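Local coordinates for protein Bd3459 (Bdellovibrio bacteriovorus, PDB 5CEC) that is a predatory endopeptidase bound here to its ankyrin-repeat immunity protein, and probably acts as a serine peptidase of the D-Ala-D-Ala carboxypeptidase (S13) family, at residues A[121-126]-A[203-208]; A[131-136]-A[209-214]; A[192-197]-A[425-430]. The protein carries 1 engineered substitution. All blocks are in the same frame, centred on the assembly; numbering follows the deposited sequence.

Interaction 1 of 3, residues A[121-126]-A[203-208]; sequences SYFLIS and VQMSNR
Helix 118-130, which packs against the mixed six-stranded sheet, is joined here to the irregular segment 203-208 that runs from helix 188-200 toward edge strand 212-218. The polar part centres on Ser126, whose OG is anti to the backbone N (chi1 171°) and so reaches across to the loop backbone. Ser206 N donates to Ser126 OG at 2.8 Å, with an N-H...O angle of 161°. The same hydroxyl gives its proton to a water 2.6 Å from Ser126 OG, and that water in turn donates to Gln204 O at 2.8 Å. The hydroxyl therefore accepts from one loop residue and donates, through water, to another, which fixes its rotation and joins a buried side chain to two peptide groups. The apolar part lies one helical turn back. Phe123, with CG anti to N, sends its ring to the loop; Val203 CG1 approaches CE1 obliquely at 3.5 Å, and Met205 CG lies at the ring edge. The Met205 chain then bends at chi3 (71°), turning its methyl onto the helix backbone near Phe123. Outside the two segments, the Phe123 ring stacks with Phe429, and Tyr191 of helix 188-200 binds Ser206 O and packs on both Ser126 and Met205. At the thioether tip, Met205 CE rests 3.9 Å from Phe123 CA.

Interaction 2 of 3, residues A[131-136]-A[209-214]; sequences MKITKI and PKIDVR
Two parallel neighbours of the mixed six-stranded sheet start here: strand 135-141 pairs with strand 212-218, the outermost strand on this side within the chain. Three backbone hydrogen bonds form the first shell. Asp212 N donates to Thr134 O in the carbonyl plane at 2.9 Å; Ile136 N returns a nearly straight bond to Asp212 O (2.8 Å, 174°); Arg214 N then reaches Ile136 O at 3.0 Å. Asp212 is thus gripped by both its N-H and its carbonyl, the usual parallel-ladder alternation. Ile136 and Val213 point to one face of the sheet, Ile136 being buried, and Lys135 and Asp212 to the other, which is open to solvent. Ile136 crosses Ile211 obliquely, its CD1 3.8 Å from Ile211 CG1. With CG1 anti to the backbone N and chi2 at 77°, Ile211 brings CD1 to 3.6 Å from Ile133 O. In the next shell, Ile211 and Ile133 pack on Leu128 of helix 118-130, and Ile106 of the adjoining strand meets Ile136. The helix itself ends in a Schellman motif, with Lys132 at positive phi (65°) turning the backbone toward the strand that begins at Lys135. Asn129 ND2 binds both Ile133 O and Lys210 O, bridging the two segments just before they enter the sheet.

Interaction 3 of 3, residues A[192-197]-A[425-430]; sequences TILKTK and LPLPFD
Leu194 is the first residue of 192-197 to touch 425-430. With CG anti to the backbone N (chi1 179°), its isobutyl group meets the Phe429 ring tip to tip, Leu194 CD1 lying 3.9 Å from Phe429 CZ and approaching the ring obliquely. Leu194 CD2 also reaches the ring, 4.1 Å from Phe429 CE2, so both methyls meet the CE2-CZ side of the ring. Phe429 holds its ring there from the crowded first torsion, CG between the backbone N and the carbonyl carbon (chi1 53°). Leu194 CD1 touches Leu427 more loosely. This joins helix 188-200 to the irregular segment, with Pro426 and Pro428, that leads from helix 394-411 to the short strand 436-437, the last of the mixed sheet; Tyr122 of helix 118-130 packs on Leu194, and Met120 on Phe429. One turn further on, Lys197 makes the broader contact through its aliphatic chain. Lys197 CB touches two leucine methyls, 3.9 Å from Leu425 CD2 and 4.0 Å from Leu427 CD2. Leu425 crosses the lysine at about a right angle and sets CD2 3.6 Å from Lys197 O, whereas Leu427 crosses obliquely. The lysine chain bends only at its last torsion (chi4 -78°), and a bound sulfate, probably from the crystallisation liquor, lies near this side chain. Lys197 NZ comes to 4.0 Å from Leu425 CD1.

From the N terminus, helix 118-130, and the turn leading from it into strand 135-141, supply the first segments of interactions 1 and 2. Helix 188-200 then supplies that of interaction 3, before the loop 203-208 returns to close interaction 1 and strand 212-218 closes interaction 2. Interaction 3 closes last, at 425-430, 228 residues after it opened. All three cross in sequence; none nests within another. Interaction 1 is the physical centre: Ile125 CG2 packs on Pro209, Lys210 and Ile211 of interaction 2, while Phe123 CB lies 3.6 Å from Phe429 CE2 of interaction 3. Interactions 2 and 3 do not touch, so sheet edge and C-terminal segment are linked through helix 118-130 and loop 203-208.

Interaction 1 of 3, residues A[121-126]-A[203-208]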
loop_
_atom_site.group_PDB
_atom_site.type_symbol
_atom_site.label_atom_id
_atom_site.label_comp_id
_atom_site.label_asym_id
_atom_site.label_seq_id
_atom_site.Cartn_x
_atom_site.Cartn_y
_atom_site.Cartn_z
ATOM N N SER A 121 -14.606 -2.656 15.218
ATOM C CA SER A 121 -15.932 -3.089 15.664
ATOM C C SER A 121 -15.810 -4.359 16.493
ATOM O O SER A 121 -16.441 -4.471 17.546
ATOM C CB SER A 121 -16.881 -3.322 14.484
ATOM O OG SER A 121 -17.194 -2.101 13.846
ATOM N N TYR A 122 -15.000 -5.308 16.021
ATOM C CA TYR A 122 -14.749 -6.518 16.795
ATOM C C TYR A 122 -14.162 -6.208 18.159
ATOM O O TYR A 122 -14.555 -6.798 19.159
ATOM C CB TYR A 122 -13.795 -7.461 16.055
ATOM C CG TYR A 122 -14.321 -8.165 14.809
ATOM C CD1 TYR A 122 -15.668 -8.114 14.423
ATOM C CD2 TYR A 122 -13.446 -8.881 14.017
ATOM C CE1 TYR A 122 -16.119 -8.768 13.286
ATOM C CE2 TYR A 122 -13.879 -9.536 12.886
ATOM C CZ TYR A 122 -15.204 -9.487 12.526
ATOM O OH TYR A 122 -15.592 -10.154 11.404
ATOM N N PHE A 123 -13.216 -5.286 18.199
ATOM C CA PHE A 123 -12.638 -4.865 19.481
ATOM C C PHE A 123 -13.681 -4.210 20.367
ATOM O O PHE A 123 -13.761 -4.511 21.563
ATOM C CB PHE A 123 -11.450 -3.944 19.261
ATOM C CG PHE A 123 -10.765 -3.530 20.536
ATOM C CD1 PHE A 123 -10.031 -4.447 21.302
ATOM C CD2 PHE A 123 -10.897 -2.249 21.012
ATOM C CE1 PHE A 123 -9.435 -4.067 22.493
ATOM C CE2 PHE A 123 -10.296 -1.869 22.208
ATOM C CZ PHE A 123 -9.576 -2.780 22.949
ATOM N N LEU A 124 -14.494 -3.340 19.795
ATOM C CA LEU A 124 -15.540 -2.707 20.585
ATOM C C LEU A 124 -16.511 -3.743 21.168
ATOM O O LEU A 124 -16.914 -3.634 22.330
ATOM C CB LEU A 124 -16.297 -1.652 19.779
ATOM C CG LEU A 124 -17.519 -1.005 20.442
ATOM C CD1 LEU A 124 -17.147 -0.443 21.807
ATOM C CD2 LEU A 124 -18.135 0.044 19.561
ATOM N N ILE A 125 -16.898 -4.715 20.346
ATOM C CA ILE A 125 -17.816 -5.751 20.817
ATOM C C ILE A 125 -17.187 -6.584 21.922
ATOM O O ILE A 125 -17.855 -6.881 22.939
ATOM C CB ILE A 125 -18.363 -6.593 19.656
ATOM C CG1 ILE A 125 -19.247 -5.728 18.764
ATOM C CG2 ILE A 125 -19.158 -7.788 20.164
ATOM C CD1 ILE A 125 -19.476 -6.276 17.387
ATOM N N SER A 126 -15.933 -6.972 21.729
ATOM C CA SER A 126 -15.177 -7.642 22.798
ATOM C C SER A 126 -15.195 -6.804 24.103
ATOM O O SER A 126 -15.442 -7.325 25.197
ATOM C CB SER A 126 -13.733 -7.874 22.353
ATOM O OG SER A 126 -12.944 -8.332 23.420
ATOM N N VAL A 203 -2.753 -6.901 23.673
ATOM C CA VAL A 203 -4.151 -6.560 23.862
ATOM C C VAL A 203 -4.984 -7.833 24.038
ATOM O O VAL A 203 -4.893 -8.765 23.229
ATOM C CB VAL A 203 -4.693 -5.761 22.656
ATOM C CG1 VAL A 203 -6.207 -5.517 22.768
ATOM C CG2 VAL A 203 -3.952 -4.438 22.509
ATOM N N GLN A 204 -5.820 -7.828 25.079
ATOM C CA GLN A 204 -6.728 -8.913 25.398
ATOM C C GLN A 204 -8.059 -8.743 24.690
ATOM O O GLN A 204 -8.574 -7.628 24.583
ATOM C CB GLN A 204 -6.942 -8.937 26.913
ATOM C CG GLN A 204 -7.909 -9.960 27.456
ATOM C CD GLN A 204 -8.249 -9.662 28.902
ATOM O OE1 GLN A 204 -7.356 -9.570 29.748
ATOM N NE2 GLN A 204 -9.538 -9.473 29.185
ATOM N N MET A 205 -8.595 -9.843 24.180
ATOM C CA MET A 205 -9.899 -9.877 23.527
ATOM C C MET A 205 -10.693 -11.081 24.016
ATOM O O MET A 205 -10.115 -12.107 24.408
ATOM C CB MET A 205 -9.749 -9.866 22.004
ATOM C CG MET A 205 -9.126 -8.584 21.472
ATOM S SD MET A 205 -9.058 -8.514 19.684
ATOM C CE MET A 205 -10.778 -8.314 19.270
ATOM N N SER A 206 -12.013 -10.957 23.932
ATOM C CA SER A 206 -12.920 -12.004 24.358
ATOM C C SER A 206 -12.814 -13.231 23.434
ATOM O O SER A 206 -12.497 -13.109 22.261
ATOM C CB SER A 206 -14.346 -11.463 24.430
ATOM O OG SER A 206 -14.896 -11.256 23.165
ATOM N N ASN A 207 -13.042 -14.416 23.990
ATOM C CA ASN A 207 -13.026 -15.626 23.183
ATOM C C ASN A 207 -14.282 -15.798 22.310
ATOM O O ASN A 207 -14.196 -16.390 21.241
ATOM C CB ASN A 207 -12.787 -16.862 24.069
ATOM C CG ASN A 207 -11.442 -16.813 24.800
ATOM O OD1 ASN A 207 -10.404 -16.514 24.197
ATOM N ND2 ASN A 207 -11.454 -17.105 26.108
ATOM N N ARG A 208 -15.434 -15.300 22.764
ATOM C CA ARG A 208 -16.741 -15.577 22.139
ATOM C C ARG A 208 -17.562 -14.306 22.071
ATOM O O ARG A 208 -18.590 -14.188 22.718
ATOM C CB ARG A 208 -17.533 -16.596 22.985
ATOM C CG ARG A 208 -16.956 -17.987 23.083
ATOM C CD ARG A 208 -17.673 -18.969 22.159
ATOM N NE ARG A 208 -17.048 -20.289 22.208
ATOM C CZ ARG A 208 -15.883 -20.609 21.640
ATOM N NH1 ARG A 208 -15.170 -19.716 20.953
ATOM N NH2 ARG A 208 -15.415 -21.848 21.762
HETATM O O HOH W 1 -11.293 -6.805 24.763
#

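Interaction 2 of 3, residues A[131-136]-A[209-214]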
loop_
_atom_site.group_PDB
_atom_site.type_symbol
_atom_site.label_atom_id
_atom_site.label_comp_id
_atom_site.label_asym_id
_atom_site.label_seq_id
_atom_site.Cartn_x
_atom_site.Cartn_y
_atom_site.Cartn_z
ATOM N N MET A 131 -17.378 -5.657 29.626
ATOM C CA MET A 131 -18.175 -4.835 30.532
ATOM C C MET A 131 -19.537 -5.423 30.891
ATOM O O MET A 131 -20.328 -4.757 31.548
ATOM C CB MET A 131 -18.425 -3.460 29.905
ATOM C CG MET A 131 -17.186 -2.710 29.557
ATOM S SD MET A 131 -17.637 -0.994 29.578
ATOM C CE MET A 131 -17.487 -0.715 31.343
ATOM N N LYS A 132 -19.813 -6.652 30.476
ATOM C CA LYS A 132 -21.122 -7.311 30.699
ATOM C C LYS A 132 -22.268 -6.606 29.938
ATOM O O LYS A 132 -23.427 -6.634 30.370
ATOM C CB LYS A 132 -21.412 -7.537 32.206
ATOM C CG LYS A 132 -20.370 -8.436 32.841
ATOM C CD LYS A 132 -20.313 -9.831 32.215
ATOM C CE LYS A 132 -19.402 -10.794 32.968
ATOM N NZ LYS A 132 -17.997 -10.309 33.024
ATOM N N ILE A 133 -21.933 -5.988 28.799
ATOM C CA ILE A 133 -22.926 -5.451 27.891
ATOM C C ILE A 133 -23.065 -6.451 26.754
ATOM O O ILE A 133 -22.141 -6.635 25.966
ATOM C CB ILE A 133 -22.541 -4.056 27.385
ATOM C CG1 ILE A 133 -22.371 -3.102 28.559
ATOM C CG2 ILE A 133 -23.624 -3.562 26.436
ATOM C CD1 ILE A 133 -21.834 -1.738 28.199
ATOM N N THR A 134 -24.200 -7.130 26.707
ATOM C CA THR A 134 -24.486 -8.125 25.674
ATOM C C THR A 134 -25.738 -7.820 24.868
ATOM O O THR A 134 -25.927 -8.396 23.786
ATOM C CB THR A 134 -24.676 -9.532 26.282
ATOM O OG1 THR A 134 -25.728 -9.493 27.250
ATOM C CG2 THR A 134 -23.416 -9.998 26.935
ATOM N N LYS A 135 -26.612 -6.985 25.427
ATOM C CA LYS A 135 -27.863 -6.609 24.791
ATOM C C LYS A 135 -27.966 -5.109 24.822
ATOM O O LYS A 135 -27.890 -4.511 25.893
ATOM C CB LYS A 135 -29.040 -7.229 25.545
ATOM C CG LYS A 135 -29.167 -8.724 25.321
ATOM C CD LYS A 135 -30.109 -9.389 26.329
ATOM C CE LYS A 135 -29.845 -10.895 26.455
ATOM N NZ LYS A 135 -28.519 -11.226 27.074
ATOM N N ILE A 136 -28.172 -4.531 23.654
ATOM C CA ILE A 136 -28.380 -3.107 23.480
ATOM C C ILE A 136 -29.791 -2.914 22.959
ATOM O O ILE A 136 -30.193 -3.499 21.939
ATOM C CB ILE A 136 -27.376 -2.496 22.489
ATOM C CG1 ILE A 136 -25.945 -2.681 23.009
ATOM C CG2 ILE A 136 -27.678 -1.020 22.254
ATOM C CD1 ILE A 136 -24.848 -2.410 21.992
ATOM N N PRO A 209 -17.112 -13.332 21.285
ATOM C CA PRO A 209 -17.805 -12.064 21.241
ATOM C C PRO A 209 -19.205 -12.155 20.639
ATOM O O PRO A 209 -19.387 -12.782 19.594
ATOM C CB PRO A 209 -16.908 -11.241 20.314
ATOM C CG PRO A 209 -16.365 -12.264 19.374
ATOM C CD PRO A 209 -16.052 -13.414 20.274
ATOM N N LYS A 210 -20.182 -11.516 21.280
ATOM C CA LYS A 210 -21.550 -11.516 20.762
ATOM C C LYS A 210 -22.325 -10.345 21.345
ATOM O O LYS A 210 -22.256 -10.096 22.546
ATOM C CB LYS A 210 -22.272 -12.845 21.075
ATOM C CG LYS A 210 -23.644 -12.989 20.426
ATOM C CD LYS A 210 -24.217 -14.401 20.589
ATOM C CE LYS A 210 -25.558 -14.529 19.892
ATOM N NZ LYS A 210 -26.129 -15.898 20.027
ATOM N N ILE A 211 -23.085 -9.661 20.496
ATOM C CA ILE A 211 -23.941 -8.553 20.916
ATOM C C ILE A 211 -25.322 -8.748 20.262
ATOM O O ILE A 211 -25.408 -9.264 19.159
ATOM C CB ILE A 211 -23.260 -7.206 20.521
ATOM C CG1 ILE A 211 -23.849 -6.012 21.242
ATOM C CG2 ILE A 211 -23.294 -6.935 19.040
ATOM C CD1 ILE A 211 -23.382 -5.903 22.675
ATOM N N ASP A 212 -26.386 -8.317 20.936
ATOM C CA ASP A 212 -27.717 -8.252 20.352
ATOM C C ASP A 212 -28.140 -6.803 20.382
ATOM O O ASP A 212 -28.040 -6.174 21.415
ATOM C CB ASP A 212 -28.700 -9.122 21.152
ATOM C CG ASP A 212 -29.028 -10.413 20.450
ATOM O OD1 ASP A 212 -29.946 -10.395 19.594
ATOM O OD2 ASP A 212 -28.373 -11.438 20.757
ATOM N N VAL A 213 -28.593 -6.264 19.256
ATOM C CA VAL A 213 -29.042 -4.875 19.155
ATOM C C VAL A 213 -30.474 -4.835 18.606
ATOM O O VAL A 213 -30.731 -5.375 17.529
ATOM C CB VAL A 213 -28.141 -4.042 18.229
ATOM C CG1 VAL A 213 -28.594 -2.597 18.244
ATOM C CG2 VAL A 213 -26.682 -4.168 18.623
ATOM N N ARG A 214 -31.399 -4.182 19.322
ATOM C CA ARG A 214 -32.800 -4.199 18.889
ATOM C C ARG A 214 -33.102 -3.101 17.882
ATOM O O ARG A 214 -33.625 -3.404 16.799
ATOM C CB ARG A 214 -33.783 -4.121 20.058
ATOM C CG ARG A 214 -35.228 -4.335 19.584
ATOM C CD ARG A 214 -36.185 -4.792 20.668
ATOM N NE ARG A 214 -35.805 -6.059 21.282
ATOM C CZ ARG A 214 -36.287 -6.520 22.438
ATOM N NH1 ARG A 214 -37.171 -5.817 23.150
ATOM N NH2 ARG A 214 -35.865 -7.697 22.897
#

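Interaction 3 of 3, residues A[192-197]-A[425-430]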
loop_
_atom_site.group_PDB
_atom_site.type_symbol
_atom_site.label_atom_id
_atom_site.label_comp_id
_atom_site.label_asym_id
_atom_site.label_seq_id
_atom_site.Cartn_x
_atom_site.Cartn_y
_atom_site.Cartn_z
ATOM N N THR A 192 -10.592 -14.521 14.756
ATOM C CA THR A 192 -9.412 -15.177 15.348
ATOM C C THR A 192 -8.087 -14.621 14.766
ATOM O O THR A 192 -7.127 -14.446 15.499
ATOM C CB THR A 192 -9.482 -16.717 15.323
ATOM O OG1 THR A 192 -9.407 -17.158 13.990
ATOM C CG2 THR A 192 -10.786 -17.209 15.984
ATOM N N ILE A 193 -8.080 -14.239 13.486
ATOM C CA ILE A 193 -6.898 -13.594 12.890
ATOM C C ILE A 193 -6.608 -12.310 13.654
ATOM O O ILE A 193 -5.466 -12.069 14.056
ATOM C CB ILE A 193 -7.093 -13.329 11.383
ATOM C CG1 ILE A 193 -7.134 -14.649 10.588
ATOM C CG2 ILE A 193 -6.007 -12.386 10.832
ATOM C CD1 ILE A 193 -7.684 -14.492 9.188
ATOM N N LEU A 194 -7.653 -11.522 13.915
ATOM C CA LEU A 194 -7.453 -10.257 14.630
ATOM C C LEU A 194 -6.998 -10.510 16.073
ATOM O O LEU A 194 -6.098 -9.835 16.568
ATOM C CB LEU A 194 -8.739 -9.447 14.652
ATOM C CG LEU A 194 -8.660 -8.115 15.399
ATOM C CD1 LEU A 194 -7.668 -7.186 14.711
ATOM C CD2 LEU A 194 -10.053 -7.516 15.519
ATOM N N LYS A 195 -7.645 -11.452 16.749
ATOM C CA LYS A 195 -7.364 -11.714 18.154
ATOM C C LYS A 195 -5.908 -12.133 18.333
ATOM O O LYS A 195 -5.262 -11.735 19.312
ATOM C CB LYS A 195 -8.325 -12.780 18.714
ATOM C CG LYS A 195 -8.076 -13.177 20.165
ATOM C CD LYS A 195 -9.182 -14.069 20.690
ATOM C CE LYS A 195 -8.975 -14.391 22.165
ATOM N NZ LYS A 195 -7.770 -15.222 22.402
ATOM N N THR A 196 -5.389 -12.918 17.386
ATOM C CA THR A 196 -3.998 -13.340 17.425
ATOM C C THR A 196 -3.041 -12.174 17.231
ATOM O O THR A 196 -2.055 -12.074 17.939
ATOM C CB THR A 196 -3.740 -14.421 16.369
ATOM O OG1 THR A 196 -4.556 -15.556 16.680
ATOM C CG2 THR A 196 -2.280 -14.845 16.336
ATOM N N LYS A 197 -3.343 -11.294 16.272
ATOM C CA LYS A 197 -2.569 -10.055 16.097
ATOM C C LYS A 197 -2.626 -9.197 17.344
ATOM O O LYS A 197 -1.595 -8.678 17.790
ATOM C CB LYS A 197 -3.079 -9.252 14.903
ATOM C CG LYS A 197 -2.750 -9.868 13.567
ATOM C CD LYS A 197 -3.446 -9.141 12.448
ATOM C CE LYS A 197 -3.244 -9.859 11.121
ATOM N NZ LYS A 197 -1.897 -9.587 10.551
ATOM N N LEU A 425 3.222 -3.961 13.743
ATOM C CA LEU A 425 1.960 -4.602 13.466
ATOM C C LEU A 425 0.852 -3.602 13.767
ATOM O O LEU A 425 0.255 -3.625 14.837
ATOM C CB LEU A 425 1.822 -5.860 14.316
ATOM C CG LEU A 425 0.635 -6.763 14.022
ATOM C CD1 LEU A 425 0.688 -7.287 12.588
ATOM C CD2 LEU A 425 0.633 -7.933 15.026
ATOM N N PRO A 426 0.545 -2.724 12.788
ATOM C CA PRO A 426 -0.390 -1.655 13.077
ATOM C C PRO A 426 -1.836 -2.162 13.053
ATOM O O PRO A 426 -2.280 -2.730 12.045
ATOM C CB PRO A 426 -0.082 -0.625 11.984
ATOM C CG PRO A 426 0.468 -1.431 10.857
ATOM C CD PRO A 426 1.185 -2.568 11.485
ATOM N N LEU A 427 -2.538 -2.031 14.174
ATOM C CA LEU A 427 -3.958 -2.336 14.285
ATOM C C LEU A 427 -4.713 -1.041 14.548
ATOM O O LEU A 427 -4.102 -0.012 14.884
ATOM C CB LEU A 427 -4.200 -3.329 15.444
ATOM C CG LEU A 427 -3.459 -4.654 15.345
ATOM C CD1 LEU A 427 -3.860 -5.557 16.507
ATOM C CD2 LEU A 427 -3.646 -5.365 14.034
ATOM N N PRO A 428 -6.048 -1.070 14.447
ATOM C CA PRO A 428 -6.817 0.145 14.686
ATOM C C PRO A 428 -6.884 0.558 16.143
ATOM O O PRO A 428 -7.324 1.661 16.437
ATOM C CB PRO A 428 -8.231 -0.197 14.157
ATOM C CG PRO A 428 -8.017 -1.364 13.222
ATOM C CD PRO A 428 -6.886 -2.134 13.856
ATOM N N PHE A 429 -6.427 -0.322 17.030
ATOM C CA PHE A 429 -6.482 -0.148 18.479
ATOM C C PHE A 429 -5.153 -0.624 19.059
ATOM O O PHE A 429 -4.410 -1.379 18.396
ATOM C CB PHE A 429 -7.674 -0.926 19.075
ATOM C CG PHE A 429 -7.708 -2.375 18.677
ATOM C CD1 PHE A 429 -7.011 -3.328 19.399
ATOM C CD2 PHE A 429 -8.448 -2.791 17.575
ATOM C CE1 PHE A 429 -7.027 -4.636 19.012
ATOM C CE2 PHE A 429 -8.477 -4.119 17.193
ATOM C CZ PHE A 429 -7.760 -5.036 17.919
ATOM N N ASP A 430 -4.881 -0.248 20.306
ATOM C CA ASP A 430 -3.723 -0.779 21.026
ATOM C C ASP A 430 -4.104 -0.992 22.487
ATOM O O ASP A 430 -5.276 -0.943 22.821
ATOM C CB ASP A 430 -2.483 0.095 20.805
ATOM C CG ASP A 430 -2.530 1.414 21.566
ATOM O OD1 ASP A 430 -3.567 1.740 22.186
ATOM O OD2 ASP A 430 -1.502 2.137 21.564
#